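Local coordinates for sulfate transporter sulfate transporter family protein (Wolinella succinogenes, PDB 4DGF) that probably carries sulfate or related anions across the membrane, and is represented here by the cytoplasmic STAS domain of this SulP-family transporter, at residues S16-P21 and H117-L122; L22-Y27 and V54-M59; Y27-P32 and R60-I65; G84-L89 and E111-D116. One frame throughout, in Å; residues are numbered along the deposited sequence. Where two conformers were deposited one is given.

How the interactions relate
Strand 54-58 is the middle of a three-stranded parallel sheet and ties the contacts together. Interaction 2 pairs it with strand 24-28, while backbone bonds from Phe55 (N to Ile86 O and O to Leu88 N, both 2.9 Å) lead to interaction 4, whose centre is about 9 Å from that of interaction 2. Interaction 1, also about 9 Å from interaction 2, lays the last helix over one sheet face, with Leu122 CD2 3.7 Å from Ile56 CD1. Interaction 3 continues from interaction 2 through the shared Tyr27. It lies about 17 Å, centre to centre, from interaction 1 without touching it. Interactions 2 and 3 both meet a formic acid molecule, probably from crystallisation.

Interaction 1. Residues S16-P21 and H117-L122; sequences SKKVVP and HIDKAL
Lys18 reaches across to helix 118-130 and closes a salt bridge, its NZ 2.8 Å from Asp119 OD1 on the syn lone pair of that oxygen. The two side chains cross at about a right angle. A bend at chi2 (-74°) sets Lys18 CD 3.3 Å from Asp119 OD1. Below the charge the contact is apolar: Lys18 CE lies 3.8 Å from Ile118 CG2, CB touches Leu122 CD1 at 3.5 Å, and Pro21 CD meets the other methyl, Leu122 CD2, at 4.0 Å. In the second shell, His117 is the N-cap of the helix, and its ND1 accepts from Asp119 N at 3.0 Å with an N-H...N angle of 163°, fixing the first turn that carries the carboxylate. Lys18 NZ has a further salt-bridge partner in Asp13. An alanine here would probably leave both Asp119 OD1 and Asp13 without their ammonium mate and open a gap beside Ile118 CG2. The 16-21 segment thus runs beside the start of the helix, whose Ile118 and Leu122 face Ile56 of strand 54-58; Leu122 also touches Ile26 of strand 24-28, and so does Val20.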
loop_
_atom_site.group_PDB
_atom_site.type_symbol
_atom_site.label_atom_id
_atom_site.label_comp_id
_atom_site.label_asym_id
_atom_site.label_seq_id
_atom_site.Cartn_x
_atom_site.Cartn_y
_atom_site.Cartn_z
ATOM N N SER A 16 -4.845 -6.400 13.455
ATOM C CA SER A 16 -4.675 -6.687 14.913
ATOM C C SER A 16 -4.387 -8.194 15.111
ATOM O O SER A 16 -3.876 -8.573 16.172
ATOM C CB SER A 16 -5.899 -6.266 15.708
ATOM O OG SER A 16 -7.008 -7.026 15.338
ATOM N N LYS A 17 -4.669 -9.030 14.113
ATOM C CA LYS A 17 -4.426 -10.489 14.265
ATOM C C LYS A 17 -3.063 -10.851 13.784
ATOM O O LYS A 17 -2.684 -12.025 13.869
ATOM C CB LYS A 17 -5.398 -11.353 13.456
ATOM C CG LYS A 17 -6.861 -11.055 13.578
ATOM C CD LYS A 17 -7.423 -11.476 14.887
ATOM C CE LYS A 17 -8.849 -10.939 14.886
ATOM N NZ LYS A 17 -9.251 -10.542 16.264
ATOM N N LYS A 18 -2.334 -9.904 13.174
ATOM C CA LYS A 18 -1.019 -10.173 12.578
ATOM C C LYS A 18 0.163 -9.729 13.406
ATOM O O LYS A 18 0.020 -8.866 14.288
ATOM C CB LYS A 18 -0.918 -9.554 11.131
ATOM C CG LYS A 18 -2.122 -9.884 10.261
ATOM C CD LYS A 18 -2.129 -11.332 9.778
ATOM C CE LYS A 18 -3.479 -11.563 9.108
ATOM N NZ LYS A 18 -3.639 -13.032 8.839
ATOM N N VAL A 19 1.332 -10.303 13.110
ATOM C CA VAL A 19 2.590 -9.849 13.727
ATOM C C VAL A 19 3.279 -8.855 12.825
ATOM O O VAL A 19 3.714 -9.186 11.702
ATOM C CB VAL A 19 3.525 -11.036 14.032
ATOM C CG1 VAL A 19 4.879 -10.532 14.479
ATOM C CG2 VAL A 19 2.909 -11.905 15.122
ATOM N N VAL A 20 3.187 -7.594 13.227
ATOM C CA VAL A 20 3.714 -6.510 12.398
ATOM C C VAL A 20 5.054 -6.075 12.859
ATOM O O VAL A 20 5.210 -5.589 13.997
ATOM C CB VAL A 20 2.742 -5.305 12.293
ATOM C CG1 VAL A 20 3.335 -4.291 11.362
ATOM C CG2 VAL A 20 1.342 -5.750 11.863
ATOM N N PRO A 21 6.081 -6.310 12.046
ATOM C CA PRO A 21 7.403 -5.920 12.502
ATOM C C PRO A 21 7.507 -4.467 12.868
ATOM O O PRO A 21 6.803 -3.620 12.258
ATOM C CB PRO A 21 8.337 -6.279 11.313
ATOM C CG PRO A 21 7.508 -7.208 10.425
ATOM C CD PRO A 21 6.081 -6.849 10.678
ATOM N N HIS A 117 -2.426 -10.743 -0.628
ATOM C CA HIS A 117 -2.750 -11.095 0.751
ATOM C C HIS A 117 -1.753 -10.448 1.676
ATOM O O HIS A 117 -0.508 -10.460 1.442
ATOM C CB HIS A 117 -2.720 -12.624 1.003
ATOM C CG HIS A 117 -3.541 -13.038 2.251
ATOM N ND1 HIS A 117 -3.064 -13.005 3.544
ATOM C CD2 HIS A 117 -4.874 -13.436 2.365
ATOM C CE1 HIS A 117 -4.040 -13.350 4.403
ATOM N NE2 HIS A 117 -5.137 -13.603 3.709
ATOM N N ILE A 118 -2.296 -9.989 2.827
ATOM C CA ILE A 118 -1.515 -9.307 3.846
ATOM C C ILE A 118 -0.395 -10.209 4.423
ATOM O O ILE A 118 0.757 -9.763 4.687
ATOM C CB ILE A 118 -2.415 -8.742 4.988
ATOM C CG1 ILE A 118 -1.631 -7.869 5.968
ATOM C CG2 ILE A 118 -3.187 -9.858 5.759
ATOM C CD1 ILE A 118 -0.751 -6.805 5.296
ATOM N N ASP A 119 -0.696 -11.523 4.525
ATOM C CA ASP A 119 0.355 -12.418 5.021
ATOM C C ASP A 119 1.607 -12.439 4.155
ATOM O O ASP A 119 2.716 -12.512 4.660
ATOM C CB ASP A 119 -0.165 -13.830 5.151
ATOM C CG ASP A 119 -1.168 -14.012 6.277
ATOM O OD1 ASP A 119 -1.420 -13.127 7.145
ATOM O OD2 ASP A 119 -1.761 -15.117 6.312
ATOM N N LYS A 120 1.434 -12.404 2.851
ATOM C CA LYS A 120 2.580 -12.390 1.955
ATOM C C LYS A 120 3.268 -11.051 2.042
ATOM O O LYS A 120 4.488 -11.026 1.948
ATOM C CB LYS A 120 2.113 -12.583 0.489
ATOM C CG LYS A 120 1.302 -13.843 0.314
ATOM C CD LYS A 120 0.826 -14.039 -1.133
ATOM C CE LYS A 120 0.194 -15.443 -1.163
ATOM N NZ LYS A 120 -0.873 -15.488 -2.181
ATOM N N ALA A 121 2.481 -9.926 2.073
ATOM C CA ALA A 121 3.186 -8.660 2.119
ATOM C C ALA A 121 4.040 -8.562 3.416
ATOM O O ALA A 121 5.117 -7.933 3.469
ATOM C CB ALA A 121 2.202 -7.479 1.984
ATOM N N LEU A 122 3.454 -9.034 4.500
ATOM C CA LEU A 122 4.152 -8.985 5.783
ATOM C C LEU A 122 5.425 -9.840 5.808
ATOM O O LEU A 122 6.484 -9.420 6.403
ATOM C CB LEU A 122 3.279 -9.461 6.942
ATOM C CG LEU A 122 2.377 -8.334 7.460
ATOM C CD1 LEU A 122 1.339 -8.886 8.475
ATOM C CD2 LEU A 122 3.051 -7.081 8.055
#

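Interaction 2. Residues L22-Y27 and V54-M59. With FMT (formic acid), chain D.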
loop_
_atom_site.group_PDB
_atom_site.type_symbol
_atom_site.label_atom_id
_atom_site.label_comp_id
_atom_site.label_asym_id
_atom_site.label_seq_id
_atom_site.Cartn_x
_atom_site.Cartn_y
_atom_site.Cartn_z
ATOM N N LEU A 22 8.359 -4.136 13.872
ATOM C CA LEU A 22 8.790 -2.735 14.069
ATOM C C LEU A 22 9.398 -2.144 12.781
ATOM O O LEU A 22 10.142 -2.827 12.112
ATOM C CB LEU A 22 9.736 -2.597 15.243
ATOM C CG LEU A 22 9.220 -3.128 16.584
ATOM C CD1 LEU A 22 10.281 -2.763 17.657
ATOM C CD2 LEU A 22 7.855 -2.594 16.967
ATOM N N GLY A 23 9.065 -0.894 12.456
ATOM C CA GLY A 23 9.553 -0.212 11.225
ATOM C C GLY A 23 8.639 -0.411 10.030
ATOM O O GLY A 23 8.953 0.095 8.980
ATOM N N VAL A 24 7.559 -1.185 10.189
ATOM C CA VAL A 24 6.592 -1.376 9.069
ATOM C C VAL A 24 5.335 -0.563 9.503
ATOM O O VAL A 24 4.730 -0.801 10.585
ATOM C CB VAL A 24 6.232 -2.859 8.941
ATOM C CG1 VAL A 24 5.202 -3.056 7.780
ATOM C CG2 VAL A 24 7.495 -3.666 8.600
ATOM N N GLU A 25 4.900 0.368 8.677
ATOM C CA GLU A 25 3.609 0.991 8.908
ATOM C C GLU A 25 2.583 0.376 7.940
ATOM O O GLU A 25 2.933 -0.053 6.827
ATOM C CB GLU A 25 3.725 2.463 8.595
ATOM C CG GLU A 25 2.467 3.288 9.000
ATOM C CD GLU A 25 1.963 2.980 10.442
ATOM O OE1 GLU A 25 2.553 3.644 11.310
ATOM O OE2 GLU A 25 1.038 2.135 10.671
ATOM N N ILE A 26 1.317 0.375 8.356
ATOM C CA ILE A 26 0.225 -0.239 7.564
ATOM C C ILE A 26 -0.941 0.751 7.491
ATOM O O ILE A 26 -1.300 1.401 8.495
ATOM C CB ILE A 26 -0.193 -1.579 8.174
ATOM C CG1 ILE A 26 1.022 -2.597 8.125
ATOM C CG2 ILE A 26 -1.376 -2.167 7.405
ATOM C CD1 ILE A 26 0.899 -3.726 9.066
ATOM N N TYR A 27 -1.481 0.917 6.309
ATOM C CA TYR A 27 -2.646 1.867 6.130
ATOM C C TYR A 27 -3.687 1.124 5.342
ATOM O O TYR A 27 -3.355 0.555 4.286
ATOM C CB TYR A 27 -2.162 3.047 5.300
ATOM C CG TYR A 27 -3.152 4.168 5.102
ATOM C CD1 TYR A 27 -3.023 5.371 5.793
ATOM C CD2 TYR A 27 -4.247 4.026 4.219
ATOM C CE1 TYR A 27 -3.965 6.378 5.655
ATOM C CE2 TYR A 27 -5.218 5.057 4.063
ATOM C CZ TYR A 27 -5.044 6.263 4.769
ATOM O OH TYR A 27 -6.005 7.276 4.598
ATOM N N VAL A 54 9.185 0.365 5.773
ATOM C CA VAL A 54 8.238 -0.336 4.808
ATOM C C VAL A 54 6.848 0.205 5.120
ATOM O O VAL A 54 6.510 0.343 6.301
ATOM C CB VAL A 54 8.215 -1.844 4.988
ATOM C CG1 VAL A 54 7.312 -2.554 3.980
ATOM C CG2 VAL A 54 9.641 -2.478 4.891
ATOM N N PHE A 55 6.058 0.488 4.061
ATOM C CA PHE A 55 4.733 0.967 4.219
ATOM C C PHE A 55 3.863 0.016 3.428
ATOM O O PHE A 55 4.092 -0.126 2.194
ATOM C CB PHE A 55 4.614 2.448 3.681
ATOM C CG PHE A 55 3.378 3.141 4.015
ATOM C CD1 PHE A 55 3.379 4.129 5.009
ATOM C CD2 PHE A 55 2.185 2.757 3.383
ATOM C CE1 PHE A 55 2.135 4.710 5.435
ATOM C CE2 PHE A 55 0.974 3.437 3.706
ATOM C CZ PHE A 55 0.990 4.417 4.741
ATOM N N ILE A 56 2.843 -0.545 4.098
ATOM C CA ILE A 56 1.942 -1.469 3.422
ATOM C C ILE A 56 0.627 -0.752 3.250
ATOM O O ILE A 56 -0.022 -0.341 4.217
ATOM C CB ILE A 56 1.759 -2.785 4.218
ATOM C CG1 ILE A 56 3.123 -3.405 4.504
ATOM C CG2 ILE A 56 0.787 -3.745 3.432
ATOM C CD1 ILE A 56 3.107 -4.724 5.216
ATOM N N LEU A 57 0.182 -0.665 1.997
ATOM C CA LEU A 57 -1.136 -0.129 1.768
ATOM C C LEU A 57 -2.064 -1.324 1.535
ATOM O O LEU A 57 -1.825 -2.126 0.535
ATOM C CB LEU A 57 -1.019 0.712 0.489
ATOM C CG LEU A 57 -2.123 1.644 0.291
ATOM C CD1 LEU A 57 -2.205 2.764 1.336
ATOM C CD2 LEU A 57 -1.871 2.347 -1.063
ATOM N N ARG A 58 -2.979 -1.540 2.480
ATOM C CA ARG A 58 -3.895 -2.617 2.409
ATOM C C ARG A 58 -5.067 -2.301 1.515
ATOM O O ARG A 58 -5.895 -1.383 1.862
ATOM C CB ARG A 58 -4.464 -3.062 3.827
ATOM C CG ARG A 58 -3.303 -3.609 4.665
ATOM C CD ARG A 58 -3.796 -4.368 5.882
ATOM N NE ARG A 58 -4.524 -5.595 5.471
ATOM C CZ ARG A 58 -5.096 -6.471 6.286
ATOM N NH1 ARG A 58 -5.014 -6.348 7.636
ATOM N NH2 ARG A 58 -5.649 -7.542 5.742
HETATM N N MSE A 59 -5.252 -3.138 0.504
HETATM C CA MSE A 59 -6.203 -2.779 -0.569
HETATM C C MSE A 59 -7.234 -3.873 -0.730
HETATM O O MSE A 59 -7.865 -3.968 -1.779
HETATM C CB MSE A 59 -5.402 -2.496 -1.879
HETATM C CG MSE A 59 -4.359 -1.371 -1.702
HETATM SE SE MSE A 59 -3.624 -0.840 -3.429
HETATM C CE MSE A 59 -5.034 0.512 -3.903
HETATM C C FMT D . -8.798 5.218 4.142
HETATM O O1 FMT D . -8.473 6.403 3.957
HETATM O O2 FMT D . -9.964 4.918 3.667
#
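Tyr27 and Phe55 lie side by side on one face of the sheet, with Tyr27 CB 3.5 Å from Phe55 CZ. CG of the tyrosine stands anti to its backbone N (chi1 -175°), and its ring runs alongside Leu57, CD2 meeting Leu57 CD1 at 3.8 Å. The strands beneath are parallel neighbours, their axes 4.7 Å apart and inclined by 19°. Glu25 and Tyr27 each use both N and O across the gap, and Tyr27 N reaches Ile56 O at 2.8 Å. The opening bond, Val54 N to Gly23 O, is longer at 3.2 Å. On the other face Ile26 CG2 rests 3.6 Å from Arg58 CD, while the guanidinium continues to Thr15. Strand 24-28 is outermost within this chain, and its outer side is more open. There the bend at chi2 (47°) folds Glu25 CD back toward its own strand, and OE2 accepts from Ile26 N at 2.9 Å, on the anti side of the carboxylate but tilted out of its plane. The Tyr27 hydroxyl donates to formic acid O1 at 2.7 Å. An alanine here would probably leave Leu57 CD1 without its ring neighbour and the formic acid without this donor. Within this beta-alpha-beta unit, then, the inner N-H groups are satisfied by the partner strand, whereas the outward-facing N-H of Ile26 is satisfied by a side chain of its own strand.

Interaction 3. Residues Y27-P32 and R60-I65. With FMT (formic acid), chain D.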
loop_
_atom_site.group_PDB
_atom_site.type_symbol
_atom_site.label_atom_id
_atom_site.label_comp_id
_atom_site.label_asym_id
_atom_site.label_seq_id
_atom_site.Cartn_x
_atom_site.Cartn_y
_atom_site.Cartn_z
ATOM N N TYR A 27 -1.481 0.917 6.309
ATOM C CA TYR A 27 -2.646 1.867 6.130
ATOM C C TYR A 27 -3.687 1.124 5.342
ATOM O O TYR A 27 -3.355 0.555 4.286
ATOM C CB TYR A 27 -2.162 3.047 5.300
ATOM C CG TYR A 27 -3.152 4.168 5.102
ATOM C CD1 TYR A 27 -3.023 5.371 5.793
ATOM C CD2 TYR A 27 -4.247 4.026 4.219
ATOM C CE1 TYR A 27 -3.965 6.378 5.655
ATOM C CE2 TYR A 27 -5.218 5.057 4.063
ATOM C CZ TYR A 27 -5.044 6.263 4.769
ATOM O OH TYR A 27 -6.005 7.276 4.598
ATOM N N GLU A 28 -4.893 1.012 5.887
ATOM C CA GLU A 28 -5.945 0.262 5.238
ATOM C C GLU A 28 -6.957 1.242 4.603
ATOM O O GLU A 28 -7.459 2.170 5.244
ATOM C CB GLU A 28 -6.643 -0.659 6.225
ATOM C CG GLU A 28 -7.787 -1.450 5.583
ATOM C CD GLU A 28 -8.636 -2.241 6.569
ATOM O OE1 GLU A 28 -8.866 -1.752 7.677
ATOM O OE2 GLU A 28 -9.104 -3.369 6.256
ATOM N N ILE A 29 -7.279 1.001 3.322
ATOM C CA ILE A 29 -8.266 1.822 2.639
ATOM C C ILE A 29 -9.626 1.294 2.868
ATOM O O ILE A 29 -9.886 0.079 2.771
ATOM C CB ILE A 29 -7.908 1.886 1.155
ATOM C CG1 ILE A 29 -6.572 2.615 0.962
ATOM C CG2 ILE A 29 -8.989 2.640 0.403
ATOM C CD1 ILE A 29 -5.998 2.213 -0.370
ATOM N N ASN A 30 -10.557 2.204 3.074
ATOM C CA ASN A 30 -11.897 1.803 3.444
ATOM C C ASN A 30 -12.881 1.363 2.307
ATOM O O ASN A 30 -14.031 0.970 2.622
ATOM C CB ASN A 30 -12.504 2.986 4.234
ATOM C CG ASN A 30 -13.230 3.942 3.311
ATOM O OD1 ASN A 30 -12.725 4.231 2.209
ATOM N ND2 ASN A 30 -14.426 4.407 3.719
ATOM N N GLY A 31 -12.458 1.430 1.034
ATOM C CA GLY A 31 -13.393 1.087 -0.076
ATOM C C GLY A 31 -12.864 1.520 -1.392
ATOM O O GLY A 31 -11.685 1.724 -1.533
ATOM N N PRO A 32 -13.716 1.862 -2.343
ATOM C CA PRO A 32 -13.308 2.439 -3.652
ATOM C C PRO A 32 -12.342 3.575 -3.488
ATOM O O PRO A 32 -12.569 4.396 -2.592
ATOM C CB PRO A 32 -14.643 2.936 -4.220
ATOM C CG PRO A 32 -15.557 1.860 -3.750
ATOM C CD PRO A 32 -15.180 1.672 -2.284
ATOM N N ARG A 60 -7.432 -4.718 0.280
ATOM C CA ARG A 60 -8.481 -5.787 0.128
ATOM C C ARG A 60 -9.900 -5.299 -0.037
ATOM O O ARG A 60 -10.766 -6.045 -0.581
ATOM C CB ARG A 60 -8.474 -6.762 1.359
ATOM C CG ARG A 60 -8.718 -5.987 2.677
ATOM C CD ARG A 60 -8.629 -7.042 3.833
ATOM N NE ARG A 60 -8.734 -6.357 5.117
ATOM C CZ ARG A 60 -9.117 -6.943 6.260
ATOM N NH1 ARG A 60 -9.470 -8.230 6.253
ATOM N NH2 ARG A 60 -9.161 -6.244 7.402
ATOM N N ARG A 61 -10.156 -4.062 0.389
ATOM C CA ARG A 61 -11.506 -3.435 0.287
ATOM C C ARG A 61 -11.622 -2.579 -0.967
ATOM O O ARG A 61 -12.638 -1.845 -1.132
ATOM C CB ARG A 61 -11.775 -2.480 1.459
ATOM C CG ARG A 61 -11.598 -3.194 2.786
ATOM C CD ARG A 61 -12.081 -2.331 3.937
ATOM N NE ARG A 61 -11.541 -2.788 5.237
ATOM C CZ ARG A 61 -11.894 -2.246 6.409
ATOM N NH1 ARG A 61 -12.884 -1.332 6.466
ATOM N NH2 ARG A 61 -11.329 -2.643 7.563
ATOM N N VAL A 62 -10.644 -2.659 -1.842
ATOM C CA VAL A 62 -10.608 -1.668 -2.935
ATOM C C VAL A 62 -10.794 -2.478 -4.244
ATOM O O VAL A 62 -9.812 -3.064 -4.768
ATOM C CB VAL A 62 -9.263 -1.023 -2.975
ATOM C CG1 VAL A 62 -9.307 0.075 -4.024
ATOM C CG2 VAL A 62 -8.939 -0.363 -1.645
ATOM N N PRO A 63 -12.021 -2.457 -4.808
ATOM C CA PRO A 63 -12.112 -3.023 -6.134
ATOM C C PRO A 63 -11.860 -2.135 -7.333
ATOM O O PRO A 63 -11.678 -2.688 -8.482
ATOM C CB PRO A 63 -13.558 -3.572 -6.186
ATOM C CG PRO A 63 -14.330 -2.696 -5.225
ATOM C CD PRO A 63 -13.336 -2.024 -4.268
ATOM N N VAL A 64 -11.804 -0.802 -7.125
ATOM C CA VAL A 64 -11.867 0.128 -8.202
ATOM C C VAL A 64 -11.076 1.335 -7.679
ATOM O O VAL A 64 -11.001 1.588 -6.446
ATOM C CB VAL A 64 -13.372 0.590 -8.587
ATOM C CG1 VAL A 64 -14.120 -0.561 -9.241
ATOM C CG2 VAL A 64 -14.115 1.111 -7.402
ATOM N N ILE A 65 -10.458 2.024 -8.602
ATOM C CA ILE A 65 -9.744 3.289 -8.361
ATOM C C ILE A 65 -10.025 4.210 -9.592
ATOM O O ILE A 65 -9.991 3.718 -10.778
ATOM C CB ILE A 65 -8.257 2.955 -8.174
ATOM C CG1 ILE A 65 -7.387 4.207 -7.894
ATOM C CG2 ILE A 65 -7.805 2.191 -9.424
ATOM C CD1 ILE A 65 -6.047 3.789 -7.448
HETATM C C FMT D . -8.798 5.218 4.142
HETATM O O1 FMT D . -8.473 6.403 3.957
HETATM O O2 FMT D . -9.964 4.918 3.667
HETATM O O HOH W 1 -8.504 -2.143 1.970
HETATM O O HOH W 2 -14.879 -0.957 4.696
#
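A salt-bridge network of Glu28, Arg60 and Arg61 joins the end of strand 24-28 to the loop that follows strand 54-58. Glu28 was modelled in two conformers; in the one described, Arg60 grips its OE2 side-on with two nitrogens, NE at 3.2 Å and NH2 at 3.1 Å, both from the same face of the carboxylate. Arg60 NH2 is also salt-bridged to Asp11. Arg61 comes across Glu28 at about a right angle, with the guanidinium and carboxylate planes 78° apart; its NE bond to OE2 is weak, and its unusually short NH2 approach is doubtful in detail. Both segments trail from neighbouring parallel strands of the STAS fold and run on 28° apart, toward the helices at 35-41 and 67-83. Two waters link the segments, one between the backbones and one from backbone to side chain. One donates to Ile29 O and accepts from Arg61 N; the other donates to Asn30 O and accepts from Arg61 NH1 at 2.7 Å. Farther along, Ile29 CG2 meets Val62 CG2 at 3.6 Å, the side chains crossing obliquely, and Gly31 CA makes a CA-H...O contact of 3.2 Å with Arg61 O. Pro32 CB packs 3.7 Å from Val64 CG2. Asn30 N donates to O2 of the formic acid at 2.8 Å, and Arg40 NE binds the same molecule.

Interaction 4. Residues G84-L89 and E111-D116; sequences GTILLL and EERVFD
Arg113 NH1 is held twice: it donates to Leu87 O at 3.2 Å, on a lone pair in the carbonyl plane, and to a water at 3.1 Å. That water donates in turn to Thr85 O and accepts from Leu87 N, so it joins the arginine to the outer side of strand 86-90. This strand is outermost, within this chain, in the parallel sheet of the STAS domain, and the 111-116 segment attaches to it through a single backbone bridge at Leu89 and Val114. Leu89 N donates to Arg113 O at 2.9 Å, and Phe115 N returns a bond to Leu89 O at 2.8 Å. The Arg113 chain is bent at chi2 (-89°), which directs CD back to the strand, 3.7 Å from Leu88 CD2; the two side chains cross at about a right angle. At the bridge itself the two side chains lie side by side, Leu89 CD1 4.1 Å from Val114 CG2. Phe115 turns the edge of its ring to Leu89 O and packs with Ala121 and Lys120 of the last helix. Ile86 CG2 sits 3.5 Å above the plane of the Arg113 guanidinium, displaced from its middle toward the rim, with NH1 its nearest atom.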
loop_
_atom_site.group_PDB
_atom_site.type_symbol
_atom_site.label_atom_id
_atom_site.label_comp_id
_atom_site.label_asym_id
_atom_site.label_seq_id
_atom_site.Cartn_x
_atom_site.Cartn_y
_atom_site.Cartn_z
ATOM N N GLY A 84 12.962 7.148 1.209
ATOM C CA GLY A 84 13.642 5.832 1.253
ATOM C C GLY A 84 12.774 4.777 1.957
ATOM O O GLY A 84 13.301 3.791 2.653
ATOM N N THR A 85 11.453 5.006 1.896
ATOM C CA THR A 85 10.473 4.029 2.374
ATOM C C THR A 85 10.091 3.090 1.250
ATOM O O THR A 85 9.813 3.571 0.163
ATOM C CB THR A 85 9.169 4.763 2.828
ATOM O OG1 THR A 85 9.518 5.617 3.954
ATOM C CG2 THR A 85 8.085 3.730 3.274
ATOM N N ILE A 86 10.005 1.790 1.532
ATOM C CA ILE A 86 9.563 0.853 0.502
ATOM C C ILE A 86 8.011 0.695 0.610
ATOM O O ILE A 86 7.517 0.212 1.610
ATOM C CB ILE A 86 10.265 -0.509 0.693
ATOM C CG1 ILE A 86 11.776 -0.331 0.430
ATOM C CG2 ILE A 86 9.650 -1.509 -0.293
ATOM C CD1 ILE A 86 12.680 -1.503 0.852
ATOM N N LEU A 87 7.306 1.011 -0.464
ATOM C CA LEU A 87 5.856 0.796 -0.555
ATOM C C LEU A 87 5.552 -0.636 -1.051
ATOM O O LEU A 87 6.125 -1.068 -2.030
ATOM C CB LEU A 87 5.269 1.825 -1.542
ATOM C CG LEU A 87 3.742 1.865 -1.641
ATOM C CD1 LEU A 87 3.103 2.082 -0.267
ATOM C CD2 LEU A 87 3.258 2.948 -2.648
ATOM N N LEU A 88 4.672 -1.339 -0.325
ATOM C CA LEU A 88 4.093 -2.636 -0.735
ATOM C C LEU A 88 2.527 -2.425 -0.832
ATOM O O LEU A 88 1.934 -1.666 -0.089
ATOM C CB LEU A 88 4.356 -3.752 0.263
ATOM C CG LEU A 88 5.862 -3.918 0.655
ATOM C CD1 LEU A 88 6.016 -5.041 1.680
ATOM C CD2 LEU A 88 6.762 -4.187 -0.583
ATOM N N LEU A 89 1.942 -3.090 -1.791
ATOM C CA LEU A 89 0.449 -3.194 -1.790
ATOM C C LEU A 89 0.052 -4.582 -1.414
ATOM O O LEU A 89 0.670 -5.535 -1.899
ATOM C CB LEU A 89 -0.133 -2.926 -3.195
ATOM C CG LEU A 89 0.550 -1.824 -3.930
ATOM C CD1 LEU A 89 -0.170 -1.797 -5.293
ATOM C CD2 LEU A 89 0.341 -0.480 -3.191
ATOM N N GLU A 111 6.414 -5.469 -9.862
ATOM C CA GLU A 111 5.467 -6.541 -9.512
ATOM C C GLU A 111 5.768 -7.202 -8.194
ATOM O O GLU A 111 4.863 -7.756 -7.562
ATOM C CB GLU A 111 5.573 -7.678 -10.563
ATOM C CG GLU A 111 4.907 -7.401 -11.856
ATOM C CD GLU A 111 5.219 -8.481 -12.888
ATOM O OE1 GLU A 111 5.427 -8.127 -14.082
ATOM O OE2 GLU A 111 5.276 -9.677 -12.506
ATOM N N GLU A 112 7.059 -7.280 -7.841
ATOM C CA GLU A 112 7.420 -7.997 -6.634
ATOM C C GLU A 112 6.962 -7.278 -5.340
ATOM O O GLU A 112 7.011 -7.846 -4.228
ATOM C CB GLU A 112 8.950 -8.239 -6.628
ATOM C CG GLU A 112 9.754 -7.041 -6.167
ATOM C CD GLU A 112 9.930 -5.966 -7.237
ATOM O OE1 GLU A 112 9.468 -6.112 -8.456
ATOM O OE2 GLU A 112 10.580 -4.957 -6.832
ATOM N N ARG A 113 6.495 -6.048 -5.503
ATOM C CA ARG A 113 5.914 -5.244 -4.378
ATOM C C ARG A 113 4.372 -5.355 -4.207
ATOM O O ARG A 113 3.815 -4.669 -3.310
ATOM C CB ARG A 113 6.219 -3.776 -4.583
ATOM C CG ARG A 113 7.692 -3.416 -4.904
ATOM C CD ARG A 113 8.489 -3.179 -3.692
ATOM N NE ARG A 113 9.750 -2.483 -3.972
ATOM C CZ ARG A 113 9.877 -1.156 -3.948
ATOM N NH1 ARG A 113 8.816 -0.359 -3.605
ATOM N NH2 ARG A 113 11.065 -0.638 -4.155
ATOM N N VAL A 114 3.703 -6.213 -5.037
ATOM C CA VAL A 114 2.272 -6.221 -5.099
ATOM C C VAL A 114 1.864 -7.642 -4.672
ATOM O O VAL A 114 2.340 -8.656 -5.296
ATOM C CB VAL A 114 1.785 -5.901 -6.556
ATOM C CG1 VAL A 114 0.276 -5.890 -6.586
ATOM C CG2 VAL A 114 2.355 -4.524 -6.932
ATOM N N PHE A 115 0.982 -7.739 -3.671
ATOM C CA PHE A 115 0.529 -8.995 -3.106
ATOM C C PHE A 115 -0.963 -9.165 -3.040
ATOM O O PHE A 115 -1.668 -8.170 -2.911
ATOM C CB PHE A 115 1.035 -9.141 -1.667
ATOM C CG PHE A 115 2.570 -9.028 -1.580
ATOM C CD1 PHE A 115 3.370 -10.182 -1.644
ATOM C CD2 PHE A 115 3.158 -7.782 -1.560
ATOM C CE1 PHE A 115 4.776 -10.054 -1.635
ATOM C CE2 PHE A 115 4.542 -7.685 -1.583
ATOM C CZ PHE A 115 5.345 -8.807 -1.584
ATOM N N ASP A 116 -1.440 -10.442 -3.045
ATOM C CA ASP A 116 -2.834 -10.595 -2.990
ATOM C C ASP A 116 -3.340 -10.810 -1.576
ATOM O O ASP A 116 -4.575 -11.018 -1.406
ATOM C CB ASP A 116 -3.331 -11.722 -3.893
ATOM C CG ASP A 116 -2.743 -13.069 -3.522
ATOM O OD1 ASP A 116 -2.275 -13.237 -2.391
ATOM O OD2 ASP A 116 -2.769 -14.019 -4.366
HETATM O O HOH W 3 8.678 2.626 -2.709
#